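Local coordinates for TIR-NB-LRR type resistance protein RPV1 (Vitis rotundifolia, PDB 5KU7) that is a plant intracellular immune receptor of the TIR-NB-LRR class, seen here as its flavodoxin-like TIR domain, and probably contributes to disease-resistance signalling, at residues F23-Y28 with T38-R43; W77-L82 with P131-A136; I99-D104 with R152-Q157; S144-L149 with T162-R167. All blocks are in the same frame, centred on the assembly; numbering follows the deposited sequence.

Contact 1: residues F23-Y28 with T38-R43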
# COMPACT_ATOMS: atom_id res chain seq x y z
N PHE A 23 2.30 3.12 1.65
CA PHE A 23 3.43 2.21 1.83
C PHE A 23 4.05 2.23 3.23
O PHE A 23 4.17 1.18 3.89
CB PHE A 23 4.54 2.48 0.82
CG PHE A 23 5.75 1.61 1.03
CD1 PHE A 23 5.74 0.28 0.60
CD2 PHE A 23 6.86 2.09 1.71
CE1 PHE A 23 6.84 -0.53 0.80
CE2 PHE A 23 7.98 1.27 1.93
CZ PHE A 23 7.97 -0.04 1.48
N THR A 24 4.43 3.41 3.68
CA THR A 24 5.12 3.51 4.96
C THR A 24 4.20 3.01 6.07
O THR A 24 4.67 2.43 7.05
CB THR A 24 5.56 4.96 5.25
OG1 THR A 24 6.41 5.41 4.19
CG2 THR A 24 6.29 5.02 6.55
N ASP A 25 2.90 3.23 5.92
CA ASP A 25 1.92 2.73 6.89
C ASP A 25 1.90 1.21 6.94
O ASP A 25 1.98 0.63 8.04
CB ASP A 25 0.52 3.27 6.57
CG ASP A 25 -0.46 3.00 7.67
OD1 ASP A 25 -0.07 3.11 8.84
OD2 ASP A 25 -1.63 2.67 7.40
N HIS A 26 1.84 0.57 5.76
CA HIS A 26 1.88 -0.91 5.66
C HIS A 26 3.20 -1.45 6.22
O HIS A 26 3.23 -2.49 6.89
CB HIS A 26 1.68 -1.38 4.20
CG HIS A 26 0.33 -1.06 3.63
ND1 HIS A 26 -0.85 -1.51 4.20
CD2 HIS A 26 -0.03 -0.32 2.56
CE1 HIS A 26 -1.87 -1.06 3.50
NE2 HIS A 26 -1.41 -0.34 2.50
N LEU A 27 4.30 -0.74 5.96
CA LEU A 27 5.60 -1.10 6.53
C LEU A 27 5.59 -1.02 8.05
O LEU A 27 6.05 -1.92 8.78
CB LEU A 27 6.71 -0.18 5.97
CG LEU A 27 8.13 -0.42 6.48
CD1 LEU A 27 8.62 -1.80 6.09
CD2 LEU A 27 9.08 0.64 5.94
N TYR A 28 5.07 0.11 8.52
CA TYR A 28 4.94 0.38 9.94
C TYR A 28 4.17 -0.73 10.63
O TYR A 28 4.56 -1.23 11.68
CB TYR A 28 4.23 1.73 10.13
CG TYR A 28 3.88 2.03 11.56
CD1 TYR A 28 4.88 2.24 12.51
CD2 TYR A 28 2.55 2.10 11.98
CE1 TYR A 28 4.58 2.53 13.84
CE2 TYR A 28 2.23 2.39 13.32
CZ TYR A 28 3.26 2.59 14.24
OH TYR A 28 2.99 2.88 15.56
N THR A 38 8.43 0.57 16.81
CA THR A 38 8.74 1.54 15.77
C THR A 38 8.15 2.90 16.04
O THR A 38 6.98 3.02 16.39
CB THR A 38 8.23 1.04 14.42
OG1 THR A 38 8.85 -0.22 14.16
CG2 THR A 38 8.56 2.02 13.29
N PHE A 39 8.97 3.94 15.85
CA PHE A 39 8.45 5.30 15.95
C PHE A 39 8.09 5.80 14.58
O PHE A 39 8.95 5.93 13.70
CB PHE A 39 9.46 6.24 16.60
CG PHE A 39 8.99 7.68 16.69
CD1 PHE A 39 9.02 8.52 15.58
CD2 PHE A 39 8.52 8.20 17.89
CE1 PHE A 39 8.58 9.82 15.64
CE2 PHE A 39 8.08 9.52 17.98
CZ PHE A 39 8.12 10.33 16.86
N ARG A 40 6.81 6.10 14.41
CA ARG A 40 6.30 6.66 13.16
C ARG A 40 5.52 7.92 13.44
O ARG A 40 4.42 7.85 13.99
CB ARG A 40 5.42 5.62 12.44
CG ARG A 40 4.95 6.09 11.09
CD ARG A 40 3.64 6.86 11.25
NE ARG A 40 2.67 6.22 10.39
CZ ARG A 40 1.70 5.43 10.79
NH1 ARG A 40 1.48 5.22 12.08
NH2 ARG A 40 0.91 4.87 9.89
N ASP A 41 6.08 9.07 13.05
CA ASP A 41 5.54 10.37 13.47
C ASP A 41 4.16 10.60 12.87
O ASP A 41 3.99 10.56 11.65
CB ASP A 41 6.47 11.53 13.06
CG ASP A 41 5.96 12.90 13.55
OD1 ASP A 41 5.37 12.96 14.64
OD2 ASP A 41 6.17 13.93 12.86
N ASP A 42 3.18 10.84 13.73
CA ASP A 42 1.83 11.11 13.26
C ASP A 42 1.25 12.37 13.89
O ASP A 42 0.05 12.61 13.79
CB ASP A 42 0.89 9.91 13.53
CG ASP A 42 0.75 9.59 15.03
OD1 ASP A 42 1.21 10.37 15.89
OD2 ASP A 42 0.13 8.55 15.35
N ARG A 43 2.11 13.19 14.50
CA ARG A 43 1.68 14.41 15.16
C ARG A 43 1.64 15.59 14.20
O ARG A 43 2.36 15.64 13.21
CB ARG A 43 2.60 14.77 16.35
CG ARG A 43 2.84 13.65 17.34
CD ARG A 43 1.54 13.18 17.95
NE ARG A 43 1.69 12.75 19.35
CZ ARG A 43 1.57 11.49 19.76
NH1 ARG A 43 1.29 10.53 18.89
NH2 ARG A 43 1.72 11.20 21.05
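Arg40 NH1 lies above the CD2-CE2 side of the Tyr28 ring, 3.2 Å from Tyr28 CE2, and this cation-pi contact is the sound polar interaction here. Its geometry is off-centre: Arg40 CZ stands 4.2 Å from the Tyr28 ring centroid, and the guanidinium plane is tilted 40° against the ring. The same face also takes the root of the arginine, with Arg40 CB 3.4 Å from Tyr28 CD1. With CG anti to the backbone N (chi1 -176°) and bends at chi2 and chi3, the chain folds back across the aromatic face. Thr38 belongs to the rim of the ring instead. Its carbonyl O lies in the ring plane, 3.5 Å from Tyr28 CE1, and its methyl CG2 is 3.8 Å from Tyr28 CD1, while its OG1 turns away to Ile36 O.

Beyond the ring, Arg40 NH2 points at Asp25 OD1 in a salt bridge, but the two are modelled too close together, so its exact geometry is doubtful. Asp25 OD2 bonds to Ser155 OG of the second subunit, and Tyr153 of that subunit packs on Arg40. Chemically, Arg40 joins the chain around 38-40 to helix 23-33 mainly through the Tyr28 face; Asp25 probably offsets its charge beside the subunit interface, though their exact pairing is doubtful.

Contact 2: residues W77-L82 with P131-A136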
# COMPACT_ATOMS: atom_id res chain seq x y z
N TRP A 77 12.79 19.15 6.54
CA TRP A 77 12.63 18.33 7.74
C TRP A 77 13.13 16.92 7.49
O TRP A 77 13.86 16.38 8.32
CB TRP A 77 11.18 18.30 8.21
CG TRP A 77 10.74 19.56 8.92
CD1 TRP A 77 10.93 20.85 8.50
CD2 TRP A 77 10.01 19.64 10.15
NE1 TRP A 77 10.38 21.73 9.41
CE2 TRP A 77 9.81 21.02 10.43
CE3 TRP A 77 9.52 18.69 11.06
CZ2 TRP A 77 9.14 21.46 11.58
CZ3 TRP A 77 8.85 19.13 12.20
CH2 TRP A 77 8.67 20.50 12.45
N CYS A 78 12.76 16.32 6.35
CA CYS A 78 13.30 15.00 6.02
C CYS A 78 14.85 15.03 5.99
O CYS A 78 15.52 14.15 6.56
CB CYS A 78 12.74 14.51 4.67
SG CYS A 78 10.98 13.94 4.75
N LEU A 79 15.41 16.05 5.36
CA LEU A 79 16.86 16.14 5.23
C LEU A 79 17.53 16.34 6.59
O LEU A 79 18.56 15.72 6.89
CB LEU A 79 17.26 17.26 4.25
CG LEU A 79 16.95 16.95 2.80
CD1 LEU A 79 17.42 18.03 1.86
CD2 LEU A 79 17.56 15.61 2.39
N ASP A 80 16.97 17.22 7.41
CA ASP A 80 17.54 17.47 8.74
C ASP A 80 17.42 16.19 9.56
O ASP A 80 18.31 15.86 10.35
CB ASP A 80 16.85 18.64 9.43
CG ASP A 80 17.30 19.98 8.89
OD1 ASP A 80 18.43 20.05 8.34
OD2 ASP A 80 16.54 20.96 9.01
N GLU A 81 16.31 15.48 9.36
CA GLU A 81 16.09 14.17 9.95
C GLU A 81 17.21 13.20 9.62
O GLU A 81 17.76 12.51 10.49
CB GLU A 81 14.77 13.59 9.44
CG GLU A 81 14.06 12.75 10.44
CD GLU A 81 12.61 12.57 10.07
OE1 GLU A 81 12.34 11.77 9.14
OE2 GLU A 81 11.76 13.25 10.68
N LEU A 82 17.51 13.14 8.33
CA LEU A 82 18.50 12.22 7.80
C LEU A 82 19.89 12.52 8.32
O LEU A 82 20.66 11.59 8.56
CB LEU A 82 18.50 12.28 6.27
CG LEU A 82 19.41 11.25 5.60
CD1 LEU A 82 19.04 9.83 6.01
CD2 LEU A 82 19.37 11.42 4.09
N PRO A 131 25.60 21.21 1.80
CA PRO A 131 26.72 20.26 1.93
C PRO A 131 26.46 19.05 2.85
O PRO A 131 26.66 17.91 2.42
CB PRO A 131 27.84 21.13 2.49
CG PRO A 131 27.55 22.48 1.95
CD PRO A 131 26.05 22.60 1.98
N ARG A 132 26.04 19.28 4.10
CA ARG A 132 25.78 18.18 5.03
C ARG A 132 24.56 17.35 4.59
O ARG A 132 24.44 16.16 4.91
CB ARG A 132 25.60 18.71 6.45
CG ARG A 132 26.92 19.22 7.03
CD ARG A 132 26.90 19.40 8.53
NE ARG A 132 26.72 18.12 9.21
CZ ARG A 132 27.01 17.91 10.48
NH1 ARG A 132 27.53 18.88 11.23
NH2 ARG A 132 26.80 16.71 11.01
N TRP A 133 23.65 18.01 3.87
CA TRP A 133 22.48 17.36 3.31
C TRP A 133 22.92 16.40 2.22
O TRP A 133 22.53 15.23 2.20
CB TRP A 133 21.49 18.39 2.75
CG TRP A 133 20.58 19.02 3.75
CD1 TRP A 133 20.35 18.60 5.04
CD2 TRP A 133 19.78 20.19 3.56
NE1 TRP A 133 19.45 19.45 5.65
CE2 TRP A 133 19.08 20.43 4.77
CE3 TRP A 133 19.57 21.06 2.48
CZ2 TRP A 133 18.20 21.50 4.92
CZ3 TRP A 133 18.69 22.13 2.64
CH2 TRP A 133 18.02 22.34 3.85
N ARG A 134 23.76 16.90 1.31
CA ARG A 134 24.29 16.11 0.21
C ARG A 134 25.09 14.93 0.75
O ARG A 134 25.06 13.83 0.21
CB ARG A 134 25.18 16.95 -0.72
CG ARG A 134 24.46 18.10 -1.42
CD ARG A 134 25.21 18.55 -2.67
NE ARG A 134 24.48 18.09 -3.85
CZ ARG A 134 23.74 18.86 -4.64
NH1 ARG A 134 23.65 20.16 -4.40
NH2 ARG A 134 23.11 18.32 -5.68
N THR A 135 25.83 15.19 1.81
CA THR A 135 26.65 14.16 2.43
C THR A 135 25.77 13.07 3.04
O THR A 135 26.04 11.87 2.87
CB THR A 135 27.57 14.77 3.49
OG1 THR A 135 28.61 15.50 2.84
CG2 THR A 135 28.19 13.68 4.35
N ALA A 136 24.72 13.47 3.74
CA ALA A 136 23.85 12.52 4.41
C ALA A 136 23.08 11.62 3.42
O ALA A 136 22.89 10.42 3.67
CB ALA A 136 22.89 13.24 5.32
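Leu79 sits squarely on the indole of Trp133, and this is where helices 76-91 and 130-141 press hardest together. Leu79 CB lies 3.5 Å from the centroid of the five-membered ring of Trp133, 14° off its normal, a CH-pi contact over the face. Because Leu79 CG is anti to the carbonyl carbon (chi1 -71°), the branch carries on across the same face and Leu79 CD1 comes 3.6 Å from Trp133 CD2. The indole N-H is used as well: Trp133 NE1 donates to Asp80 OD1 at 2.9 Å. The acceptor lies close to the indole plane, but NE1 approaches Asp80 OD1 from above the plane of the carboxylate. The other oxygen, Asp80 OD2, makes a salt bridge with Lys129, so the partly exposed acid is shared between the tryptophan and Lys129.

One turn further on the fit is looser. Leu82 CG meets Ala136 CB at 4.0 Å. Leu82 CD2 rests against the Ala136 carbonyl, and Leu137 and Ala140 complete that end. On the solvent side of helix 130-141, Thr135 OG1 turns back to bond Pro131 O. The axes of the two short segments come within 9.3 Å and cross at 69°, a steep angle, in the layer that covers the sheet of the flavodoxin-like TIR fold on the face away from helix 23-33.

Contact 3: residues I99-D104 with R152-Q157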
# COMPACT_ATOMS: atom_id res chain seq x y z
N ILE A 99 15.47 2.11 2.19
CA ILE A 99 14.54 1.62 1.19
C ILE A 99 14.41 2.65 0.10
O ILE A 99 14.08 3.80 0.38
CB ILE A 99 13.13 1.37 1.74
CG1 ILE A 99 13.16 0.32 2.83
CG2 ILE A 99 12.19 0.97 0.59
CD1 ILE A 99 11.89 0.28 3.61
N PHE A 100 14.68 2.25 -1.13
CA PHE A 100 14.55 3.16 -2.24
C PHE A 100 13.23 2.85 -2.90
O PHE A 100 13.12 1.92 -3.69
CB PHE A 100 15.75 3.00 -3.17
CG PHE A 100 17.09 3.17 -2.45
CD1 PHE A 100 17.60 4.44 -2.19
CD2 PHE A 100 17.82 2.06 -2.02
CE1 PHE A 100 18.82 4.61 -1.51
CE2 PHE A 100 19.03 2.21 -1.35
CZ PHE A 100 19.54 3.49 -1.09
N TYR A 101 12.21 3.62 -2.53
CA TYR A 101 10.84 3.33 -2.91
C TYR A 101 10.47 3.97 -4.24
O TYR A 101 10.11 5.15 -4.31
CB TYR A 101 9.86 3.81 -1.82
CG TYR A 101 8.43 3.40 -2.12
CD1 TYR A 101 8.05 2.05 -2.09
CD2 TYR A 101 7.46 4.35 -2.44
CE1 TYR A 101 6.75 1.67 -2.37
CE2 TYR A 101 6.16 3.97 -2.74
CZ TYR A 101 5.81 2.64 -2.69
OH TYR A 101 4.53 2.26 -2.95
N HIS A 102 10.56 3.16 -5.30
CA HIS A 102 10.24 3.59 -6.66
C HIS A 102 11.09 4.77 -7.09
O HIS A 102 10.66 5.60 -7.88
CB HIS A 102 8.75 3.92 -6.79
CG HIS A 102 7.85 2.78 -6.44
ND1 HIS A 102 6.48 2.91 -6.37
CD2 HIS A 102 8.12 1.49 -6.15
CE1 HIS A 102 5.95 1.75 -6.04
NE2 HIS A 102 6.92 0.87 -5.90
N VAL A 103 12.30 4.83 -6.55
CA VAL A 103 13.28 5.84 -6.97
C VAL A 103 14.61 5.17 -7.16
O VAL A 103 14.91 4.18 -6.49
CB VAL A 103 13.43 6.99 -5.96
CG1 VAL A 103 12.07 7.59 -5.63
CG2 VAL A 103 14.11 6.48 -4.71
N ASP A 104 15.40 5.69 -8.09
CA ASP A 104 16.71 5.13 -8.39
C ASP A 104 17.69 5.43 -7.25
O ASP A 104 17.90 6.59 -6.92
CB ASP A 104 17.22 5.70 -9.71
CG ASP A 104 18.50 5.03 -10.18
OD1 ASP A 104 19.34 4.65 -9.33
OD2 ASP A 104 18.67 4.88 -11.41
N ARG A 152 5.49 -5.25 -8.79
CA ARG A 152 5.92 -6.32 -7.90
C ARG A 152 4.93 -6.32 -6.72
O ARG A 152 4.42 -5.26 -6.33
CB ARG A 152 7.36 -6.09 -7.41
CG ARG A 152 8.36 -5.56 -8.48
CD ARG A 152 8.69 -6.55 -9.57
NE ARG A 152 9.66 -6.00 -10.52
CZ ARG A 152 9.98 -6.56 -11.69
NH1 ARG A 152 9.39 -7.68 -12.08
NH2 ARG A 152 10.87 -5.98 -12.49
N TYR A 153 4.66 -7.48 -6.13
CA TYR A 153 3.69 -7.55 -5.04
C TYR A 153 4.23 -6.87 -3.80
O TYR A 153 5.22 -7.31 -3.20
CB TYR A 153 3.26 -9.00 -4.77
CG TYR A 153 2.31 -9.53 -5.84
CD1 TYR A 153 0.96 -9.19 -5.83
CD2 TYR A 153 2.77 -10.31 -6.90
CE1 TYR A 153 0.10 -9.65 -6.79
CE2 TYR A 153 1.90 -10.79 -7.89
CZ TYR A 153 0.57 -10.44 -7.83
OH TYR A 153 -0.31 -10.88 -8.79
N GLU A 154 3.58 -5.79 -3.39
CA GLU A 154 4.15 -4.91 -2.37
C GLU A 154 4.18 -5.56 -0.99
O GLU A 154 5.10 -5.32 -0.23
CB GLU A 154 3.41 -3.58 -2.33
CG GLU A 154 4.17 -2.47 -1.57
CD GLU A 154 3.53 -1.11 -1.78
OE1 GLU A 154 4.00 -0.37 -2.68
OE2 GLU A 154 2.54 -0.80 -1.07
N SER A 155 3.19 -6.38 -0.65
CA SER A 155 3.22 -7.02 0.67
C SER A 155 4.41 -7.98 0.79
O SER A 155 4.94 -8.19 1.88
CB SER A 155 1.91 -7.75 0.96
OG SER A 155 1.84 -8.95 0.23
N ASN A 156 4.83 -8.55 -0.32
CA ASN A 156 5.98 -9.44 -0.30
C ASN A 156 7.27 -8.69 -0.19
O ASN A 156 8.19 -9.17 0.44
CB ASN A 156 6.00 -10.31 -1.56
CG ASN A 156 5.28 -11.60 -1.35
OD1 ASN A 156 4.11 -11.71 -1.68
ND2 ASN A 156 5.96 -12.57 -0.74
N GLN A 157 7.33 -7.55 -0.86
CA GLN A 157 8.43 -6.62 -0.70
C GLN A 157 8.58 -6.26 0.76
O GLN A 157 9.67 -6.27 1.30
CB GLN A 157 8.21 -5.35 -1.53
CG GLN A 157 8.40 -5.56 -3.04
CD GLN A 157 7.99 -4.32 -3.81
OE1 GLN A 157 7.01 -3.66 -3.47
NE2 GLN A 157 8.77 -3.97 -4.82
O HOH W 1 6.07 -1.14 -4.58
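A polar, water-assisted contact joins Tyr101 and His102, where strand 95-101 runs out into its loop, to Glu154 and Gln157 in the first turn of helix 154-175. Its direct bond is from Tyr101 OH to Glu154 OE1, at 2.7 Å. The hydroxyl reaches the oxygen on its syn side, 28° out of the carboxylate plane. Relative to the tyrosine, OE1 lies near the ring plane, yet ring and carboxylate planes are 57° apart. Glu154 spans the distance because its chain is stretched out, CG anti to the backbone N and the next torsion near 169°.

A single water does the rest. It is 2.6 Å from His102 NE2, 2.9 Å from Glu154 OE1 and also 2.9 Å from Gln157 OE1, lying between strand loop and helix where the two segments otherwise meet sparingly. Glu154 OE1 takes the phenol's hydrogen bond and probably, at least part of the time, one from the water, which has more acceptors in reach than protons. The His102 imidazole folds back over one face of the Tyr101 ring, toward its rim, and Phe23 stacks on that ring too. Gln157 NE2 turns to Leu149 O.

The other oxygen of the carboxylate, Glu154 OE2, bonds to His26 NE2 of the second subunit. The acid therefore links an internal contact to the dimer interface formed by helices 23-33 and 154-175, the pairing known as the AE interface in plant TIR domains.

Contact 4: residues S144-L149 with T162-R167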
# COMPACT_ATOMS: atom_id res chain seq x y z
N SER A 144 23.66 -0.82 2.46
CA SER A 144 22.94 -1.85 1.73
C SER A 144 21.47 -1.80 2.10
O SER A 144 21.10 -1.83 3.28
CB SER A 144 23.52 -3.24 2.01
OG SER A 144 23.22 -3.68 3.32
N GLY A 145 20.62 -1.71 1.09
CA GLY A 145 19.19 -1.68 1.35
C GLY A 145 18.38 -2.45 0.34
O GLY A 145 18.82 -3.46 -0.19
N TRP A 146 17.19 -1.95 0.07
CA TRP A 146 16.30 -2.55 -0.89
C TRP A 146 15.84 -1.51 -1.90
O TRP A 146 15.33 -0.46 -1.52
CB TRP A 146 15.08 -3.16 -0.20
CG TRP A 146 15.41 -4.09 0.92
CD1 TRP A 146 15.43 -5.46 0.87
CD2 TRP A 146 15.77 -3.74 2.26
NE1 TRP A 146 15.79 -5.97 2.09
CE2 TRP A 146 16.01 -4.94 2.96
CE3 TRP A 146 15.93 -2.53 2.94
CZ2 TRP A 146 16.39 -4.96 4.31
CZ3 TRP A 146 16.30 -2.55 4.27
CH2 TRP A 146 16.53 -3.76 4.94
N HIS A 147 16.02 -1.81 -3.18
CA HIS A 147 15.45 -1.01 -4.24
C HIS A 147 14.10 -1.64 -4.66
O HIS A 147 14.05 -2.76 -5.15
CB HIS A 147 16.40 -0.93 -5.43
CG HIS A 147 15.90 -0.06 -6.54
ND1 HIS A 147 16.40 -0.13 -7.82
CD2 HIS A 147 14.95 0.90 -6.56
CE1 HIS A 147 15.78 0.75 -8.59
NE2 HIS A 147 14.89 1.38 -7.85
N LEU A 148 13.00 -0.92 -4.44
CA LEU A 148 11.67 -1.46 -4.73
C LEU A 148 11.11 -0.82 -5.98
O LEU A 148 11.04 0.41 -6.08
CB LEU A 148 10.71 -1.21 -3.57
CG LEU A 148 10.68 -2.18 -2.39
CD1 LEU A 148 12.05 -2.42 -1.85
CD2 LEU A 148 9.75 -1.68 -1.32
N LEU A 149 10.69 -1.66 -6.91
CA LEU A 149 10.00 -1.23 -8.10
C LEU A 149 8.51 -1.48 -7.97
O LEU A 149 8.05 -2.16 -7.04
CB LEU A 149 10.52 -1.96 -9.33
CG LEU A 149 12.04 -2.10 -9.39
CD1 LEU A 149 12.45 -3.09 -10.48
CD2 LEU A 149 12.69 -0.73 -9.61
N THR A 162 11.01 -6.54 6.30
CA THR A 162 10.85 -6.60 7.73
C THR A 162 11.45 -7.89 8.32
O THR A 162 11.85 -7.91 9.49
CB THR A 162 9.39 -6.45 8.11
OG1 THR A 162 8.65 -7.47 7.47
CG2 THR A 162 8.86 -5.10 7.61
N ASN A 163 11.53 -8.94 7.51
CA ASN A 163 12.16 -10.19 7.94
C ASN A 163 13.65 -10.00 8.13
O ASN A 163 14.22 -10.43 9.13
CB ASN A 163 11.94 -11.31 6.93
CG ASN A 163 10.64 -12.04 7.13
OD1 ASN A 163 9.99 -11.90 8.16
ND2 ASN A 163 10.26 -12.84 6.14
N SER A 164 14.26 -9.36 7.15
CA SER A 164 15.67 -9.01 7.19
C SER A 164 16.00 -8.06 8.36
O SER A 164 16.96 -8.29 9.10
CB SER A 164 16.08 -8.39 5.85
OG SER A 164 17.39 -7.86 5.92
N ILE A 165 15.16 -7.05 8.56
CA ILE A 165 15.36 -6.10 9.66
C ILE A 165 15.22 -6.80 11.01
O ILE A 165 15.99 -6.54 11.95
CB ILE A 165 14.36 -4.92 9.59
CG1 ILE A 165 14.69 -4.02 8.39
CG2 ILE A 165 14.40 -4.06 10.86
CD1 ILE A 165 13.70 -2.90 8.20
N PHE A 166 14.26 -7.71 11.10
CA PHE A 166 14.12 -8.49 12.32
C PHE A 166 15.38 -9.31 12.62
O PHE A 166 15.92 -9.21 13.71
CB PHE A 166 12.90 -9.40 12.25
CG PHE A 166 12.74 -10.30 13.45
CD1 PHE A 166 13.22 -11.61 13.43
CD2 PHE A 166 12.12 -9.85 14.59
CE1 PHE A 166 13.06 -12.45 14.53
CE2 PHE A 166 11.97 -10.68 15.70
CZ PHE A 166 12.44 -11.98 15.67
N ARG A 167 15.86 -10.09 11.64
CA ARG A 167 17.06 -10.89 11.84
C ARG A 167 18.26 -10.01 12.21
O ARG A 167 19.04 -10.35 13.09
CB ARG A 167 17.39 -11.73 10.58
CG ARG A 167 18.58 -12.68 10.84
CD ARG A 167 19.15 -13.37 9.60
NE ARG A 167 18.45 -14.60 9.22
CZ ARG A 167 19.04 -15.64 8.64
NH1 ARG A 167 20.35 -15.62 8.38
NH2 ARG A 167 18.34 -16.72 8.32
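The last beta-alpha unit of the flavodoxin-like TIR fold closes here: Trp146, on edge strand 146-148, reaches down to Ser164 and Ile165 on helix 154-175, which packs against the sheet. The tryptophan enters with the far end of its six-membered ring. Its CG is anti to the carbonyl carbon (chi1 -52°), and chi2 near -99° sets the indole crosswise to the CA-CB bond, so that CZ2 and CH2 are the atoms presented to the helix.

Ile165 supplies the apolar half of the contact. Its CG1 approaches Trp146 CH2 to 3.9 Å on an oblique line, while Ile36 touches the same isoleucine. Phe97 and Ile99 of neighbouring strand 95-101 and Ile161, a turn earlier on the helix, also pack on Trp146, which is thus wedged between the sheet edge and the helix covering it. No hydrogen bond links the two segments, and the buried surface is small, 119 Å² counted over both sides. The join rests on van der Waals packing by one large ring.

Ser164 brings a polar group to the rim of that ring without a hydrogen bond to it; the hydroxyl pairs with Gln168 NE2 one helical turn further on. With OG anti to the backbone N (chi1 171°), the hydroxyl meets the edge of the indole at CZ2: Ser164 CB is 3.8 Å from Trp146 CZ2 and Ser164 OG, in the ring plane, 3.5 Å from it.

All four contacts belong to one TIR domain built on a parallel sheet in the order 38-39, 8-14, 61-68, 95-101, 146-148. Contact 1 closes first along the chain; contact 3 then crosses both contact 2 and contact 4. Contacts 3 and 4 are closest, centres 10 Å apart, sharing helix 154-175 and neighbouring strands. Contact 1 is about 16 Å from the centre of each and touches both through Phe23 and Leu27. Contact 2, with its centre 20 to 23 Å from the others, lies across the chain's centre from them. Contacts 1 and 3 also touch the second subunit, so the same helical layer covers the sheet and builds the dimer.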